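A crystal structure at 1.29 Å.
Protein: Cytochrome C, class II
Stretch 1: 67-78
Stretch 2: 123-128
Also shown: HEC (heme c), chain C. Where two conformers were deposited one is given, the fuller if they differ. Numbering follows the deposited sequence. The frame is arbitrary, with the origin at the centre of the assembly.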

# COMPACT_ATOMS: atom_id res chain seq x y z
N ASP A 67 11.32 17.81 2.02
CA ASP A 67 10.36 17.81 3.11
C ASP A 67 10.27 16.38 3.67
O ASP A 67 9.32 15.67 3.31
CB ASP A 67 8.99 18.31 2.64
CG ASP A 67 8.00 18.36 3.78
OD1 ASP A 67 8.46 18.19 4.94
OD2 ASP A 67 6.79 18.45 3.53
N THR A 68 11.20 16.04 4.57
CA THR A 68 11.38 14.61 4.97
C THR A 68 11.85 14.59 6.42
O THR A 68 12.55 15.50 6.85
CB THR A 68 12.34 13.89 4.00
OG1 THR A 68 12.44 12.51 4.41
CG2 THR A 68 13.76 14.40 4.03
N GLU A 69 11.51 13.48 7.09
CA GLU A 69 12.01 13.17 8.41
C GLU A 69 13.06 12.11 8.37
O GLU A 69 13.51 11.67 9.45
CB GLU A 69 10.86 12.72 9.32
CG GLU A 69 9.69 13.68 9.39
CD GLU A 69 10.09 15.02 9.88
OE1 GLU A 69 10.61 15.12 11.03
OE2 GLU A 69 9.84 15.98 9.09
N ALA A 70 13.47 11.69 7.18
CA ALA A 70 14.58 10.77 7.05
C ALA A 70 15.90 11.41 7.37
O ALA A 70 16.16 12.48 6.87
CB ALA A 70 14.57 10.16 5.67
N LEU A 71 16.74 10.80 8.19
CA LEU A 71 18.05 11.31 8.49
C LEU A 71 19.09 10.95 7.48
O LEU A 71 19.05 9.84 6.92
CB LEU A 71 18.49 10.82 9.88
CG LEU A 71 17.77 11.39 11.13
CD1 LEU A 71 18.13 10.66 12.42
CD2 LEU A 71 18.04 12.88 11.31
N ALA A 72 20.06 11.83 7.22
CA ALA A 72 21.21 11.53 6.38
C ALA A 72 21.93 10.23 6.73
O ALA A 72 22.48 9.57 5.85
CB ALA A 72 22.19 12.71 6.43
N LYS A 73 21.90 9.86 8.00
CA LYS A 73 22.44 8.58 8.53
C LYS A 73 22.05 7.35 7.73
O LYS A 73 22.84 6.41 7.61
CB LYS A 73 22.08 8.34 10.06
CG LYS A 73 23.00 7.38 10.82
CD LYS A 73 22.56 7.18 12.28
CE LYS A 73 22.25 8.46 13.03
N ILE A 74 20.83 7.36 7.17
CA ILE A 74 20.38 6.21 6.36
C ILE A 74 21.39 5.83 5.28
O ILE A 74 21.65 4.66 5.03
CB ILE A 74 19.01 6.54 5.75
CG1 ILE A 74 17.96 6.65 6.84
CG2 ILE A 74 18.64 5.57 4.62
CD1 ILE A 74 16.62 7.13 6.41
N TRP A 75 21.93 6.85 4.62
CA TRP A 75 22.80 6.64 3.51
C TRP A 75 24.25 6.39 3.89
O TRP A 75 25.01 5.79 3.13
CB TRP A 75 22.64 7.79 2.49
CG TRP A 75 21.26 7.69 1.84
CD1 TRP A 75 20.89 6.88 0.77
CD2 TRP A 75 20.07 8.32 2.30
NE1 TRP A 75 19.56 6.97 0.57
CE2 TRP A 75 19.02 7.85 1.48
CE3 TRP A 75 19.78 9.23 3.33
CZ2 TRP A 75 17.72 8.25 1.65
CZ3 TRP A 75 18.47 9.63 3.49
CH2 TRP A 75 17.46 9.15 2.66
N GLN A 76 24.62 6.76 5.11
CA GLN A 76 25.93 6.40 5.61
C GLN A 76 26.00 4.94 5.98
O GLN A 76 27.05 4.29 5.77
CB GLN A 76 26.35 7.22 6.81
CG GLN A 76 27.68 6.72 7.31
CD GLN A 76 28.46 7.76 8.00
OE1 GLN A 76 28.05 8.23 9.07
NE2 GLN A 76 29.62 8.10 7.44
N ASP A 77 24.91 4.43 6.56
CA ASP A 77 24.79 3.10 7.10
C ASP A 77 23.68 2.32 6.36
O ASP A 77 22.78 1.76 7.03
CB ASP A 77 24.49 3.26 8.58
CG ASP A 77 25.71 3.83 9.35
OD1 ASP A 77 26.82 3.89 8.78
OD2 ASP A 77 25.57 4.13 10.53
N LYS A 78 23.67 2.35 5.02
CA LYS A 78 22.53 1.79 4.30
C LYS A 78 22.45 0.29 4.50
O LYS A 78 21.36 -0.23 4.47
CB LYS A 78 22.55 2.19 2.82
CG LYS A 78 21.25 1.90 2.08
CD LYS A 78 20.23 3.00 2.30
CE LYS A 78 18.86 2.81 1.69
NZ LYS A 78 18.90 2.69 0.21
N ASP A 123 14.31 5.15 15.87
CA ASP A 123 15.27 5.68 16.87
C ASP A 123 16.57 6.06 16.21
O ASP A 123 17.19 7.06 16.58
CB ASP A 123 15.53 4.60 17.93
CG ASP A 123 14.45 4.54 18.97
OD1 ASP A 123 13.58 5.42 19.02
OD2 ASP A 123 14.48 3.54 19.73
N VAL A 124 16.98 5.30 15.18
CA VAL A 124 18.28 5.51 14.53
C VAL A 124 18.18 6.44 13.30
O VAL A 124 19.12 7.21 13.06
CB VAL A 124 18.96 4.16 14.19
CG1 VAL A 124 20.30 4.36 13.56
CG2 VAL A 124 19.07 3.32 15.43
N TYR A 125 17.08 6.32 12.51
CA TYR A 125 17.04 6.85 11.16
C TYR A 125 15.99 7.89 10.89
O TYR A 125 15.93 8.40 9.75
CB TYR A 125 16.92 5.68 10.20
CG TYR A 125 18.13 4.81 10.19
CD1 TYR A 125 19.35 5.25 9.79
CD2 TYR A 125 18.04 3.47 10.59
CE1 TYR A 125 20.46 4.45 9.79
CE2 TYR A 125 19.15 2.66 10.60
CZ TYR A 125 20.38 3.14 10.25
OH TYR A 125 21.52 2.38 10.26
N LYS A 126 15.18 8.27 11.86
CA LYS A 126 14.09 9.24 11.67
C LYS A 126 14.27 10.34 12.65
O LYS A 126 14.62 10.16 13.81
CB LYS A 126 12.70 8.60 11.84
CG LYS A 126 11.52 9.43 11.39
CD LYS A 126 10.20 8.73 11.61
CE LYS A 126 8.94 9.50 11.31
NZ LYS A 126 8.71 10.58 12.32
N LYS A 127 14.00 11.56 12.21
CA LYS A 127 14.04 12.75 13.11
C LYS A 127 13.07 12.55 14.24
O LYS A 127 12.01 11.93 14.10
CB LYS A 127 13.70 14.04 12.35
CG LYS A 127 14.68 14.35 11.25
CD LYS A 127 14.31 15.59 10.45
CE LYS A 127 15.18 15.68 9.19
NZ LYS A 127 14.77 16.71 8.19
N ASP A 128 13.42 13.09 15.41
CA ASP A 128 12.46 13.18 16.52
C ASP A 128 11.30 14.13 16.25
O ASP A 128 10.25 13.92 16.85
CB ASP A 128 13.16 13.70 17.78
CG ASP A 128 14.12 12.71 18.38
OD1 ASP A 128 14.25 11.55 17.92
OD2 ASP A 128 14.76 13.16 19.36
OXT ASP A 128 11.40 15.10 15.47
FE HEC C . 8.42 4.30 9.83
CHA HEC C . 8.11 7.50 8.62
CHB HEC C . 5.18 4.38 10.78
CHC HEC C . 8.54 0.96 10.41
CHD HEC C . 11.64 4.23 8.75
NA HEC C . 6.89 5.73 9.67
C1A HEC C . 6.94 6.98 9.19
C2A HEC C . 5.71 7.64 9.33
C3A HEC C . 4.88 6.76 9.94
C4A HEC C . 5.64 5.56 10.14
CMA HEC C . 3.47 6.98 10.35
CAA HEC C . 5.40 9.08 8.88
CBA HEC C . 4.92 9.08 7.42
CGA HEC C . 4.51 10.47 6.94
O1A HEC C . 5.39 11.29 6.68
O2A HEC C . 3.30 10.70 6.79
NB HEC C . 7.05 2.86 10.39
C1B HEC C . 5.80 3.08 10.87
C2B HEC C . 5.22 1.96 11.49
C3B HEC C . 6.20 1.02 11.36
C4B HEC C . 7.31 1.56 10.70
CMB HEC C . 3.93 1.89 12.20
CAB HEC C . 6.21 -0.42 11.84
CBB HEC C . 4.88 -1.15 11.70
NC HEC C . 9.84 2.78 9.56
C1C HEC C . 9.74 1.45 9.94
C2C HEC C . 10.96 0.78 9.73
C3C HEC C . 11.86 1.72 9.23
C4C HEC C . 11.10 2.94 9.16
CMC HEC C . 11.17 -0.70 10.05
CAC HEC C . 13.31 1.58 8.88
CBC HEC C . 13.85 0.25 8.45
ND HEC C . 9.66 5.63 8.81
C1D HEC C . 10.96 5.48 8.58
C2D HEC C . 11.58 6.68 8.12
C3D HEC C . 10.56 7.57 7.99
C4D HEC C . 9.39 6.92 8.48
CMD HEC C . 13.00 6.88 7.75
CAD HEC C . 10.64 8.95 7.42
CBD HEC C . 10.15 9.04 5.98
CGD HEC C . 10.23 10.47 5.39
O1D HEC C . 9.85 11.42 6.16
O2D HEC C . 10.73 10.56 4.26
O HOH W 1 9.94 13.08 12.68
O HOH W 2 11.63 18.11 8.32
O HOH W 3 17.13 14.99 6.61
O HOH W 4 23.63 3.25 11.90

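The most unusual feature of this contact is a single beta bridge, made where a helix has just ended and never extended into a sheet. Ala70 and Lys126 sit across from each other, CA to CA 4.9 Å, and the hydrogen bonds belong to their neighbours: Lys127 N donates to Glu69 O at 2.8 Å, and Leu71 N donates to Tyr125 O at 3.0 Å. Both are nearly straight, at 170° and 171°. As Glu69 pairs with Lys127 and Leu71 with Tyr125, the chains run antiparallel. Lys126 is the first residue to leave helical phi/psi, and its extended backbone brings its CA to 3.3 Å from Glu69 O, a CA-H...O contact beside the stronger N-H bond.

Lys127 then reaches back along the other chain. Its side chain, t beyond an m chi1, carries NZ to Thr68 O, where it donates a 2.9 Å hydrogen bond; a backbone carbonyl is thus the closest partner of the ammonium, which also makes weak bonds to two waters. On the way its CG lies 3.7 Å from Leu71 CD2, so the methylenes supply apolar packing before the charge is reached. Leu71 also sets CD1 3.6 Å from Val124 O.

Water ties the charged groups together. Water 1 donates to Glu69 OE1 (2.7 Å) and Lys127 O (2.8 Å) and accepts from Lys126 NZ (2.8 Å), so the carboxylate and the Lys126 ammonium are linked through solvent. Glu69 OE1 also lies 4.5 Å from Asp128 OXT, a pair of like charges close together at the chain terminus.

Beyond the bridge, Tyr125 is the main packing element, with the largest area covered by the other stretch. Its CD1 meets Ile74 CG1 at 3.5 Å, an apolar contact, while Lys73 O approaches the ring edge, 3.8 Å from CE1, where the ring's hydrogens present a slightly positive rim to a carbonyl. At the phenol end, Tyr125 OH is 3.5 Å from Asp77 CB, and water 4 donates both to this OH (2.8 Å) and to Asp77 OD2 (2.5 Å), joining two polar groups that do not bond directly. Lys73 lays its aliphatic chain alongside Val124, CD to CG1 3.8 Å.

The heme engages two more polar groups of the first stretch. Thr68 OG1 donates to HEC O2D at 2.6 Å and accepts from Ala70 N at 3.1 Å, while Glu69 N donates to HEC O1D at 2.8 Å. The same short turn therefore holds a propionate with Glu69 N and the other stretch with Glu69 O.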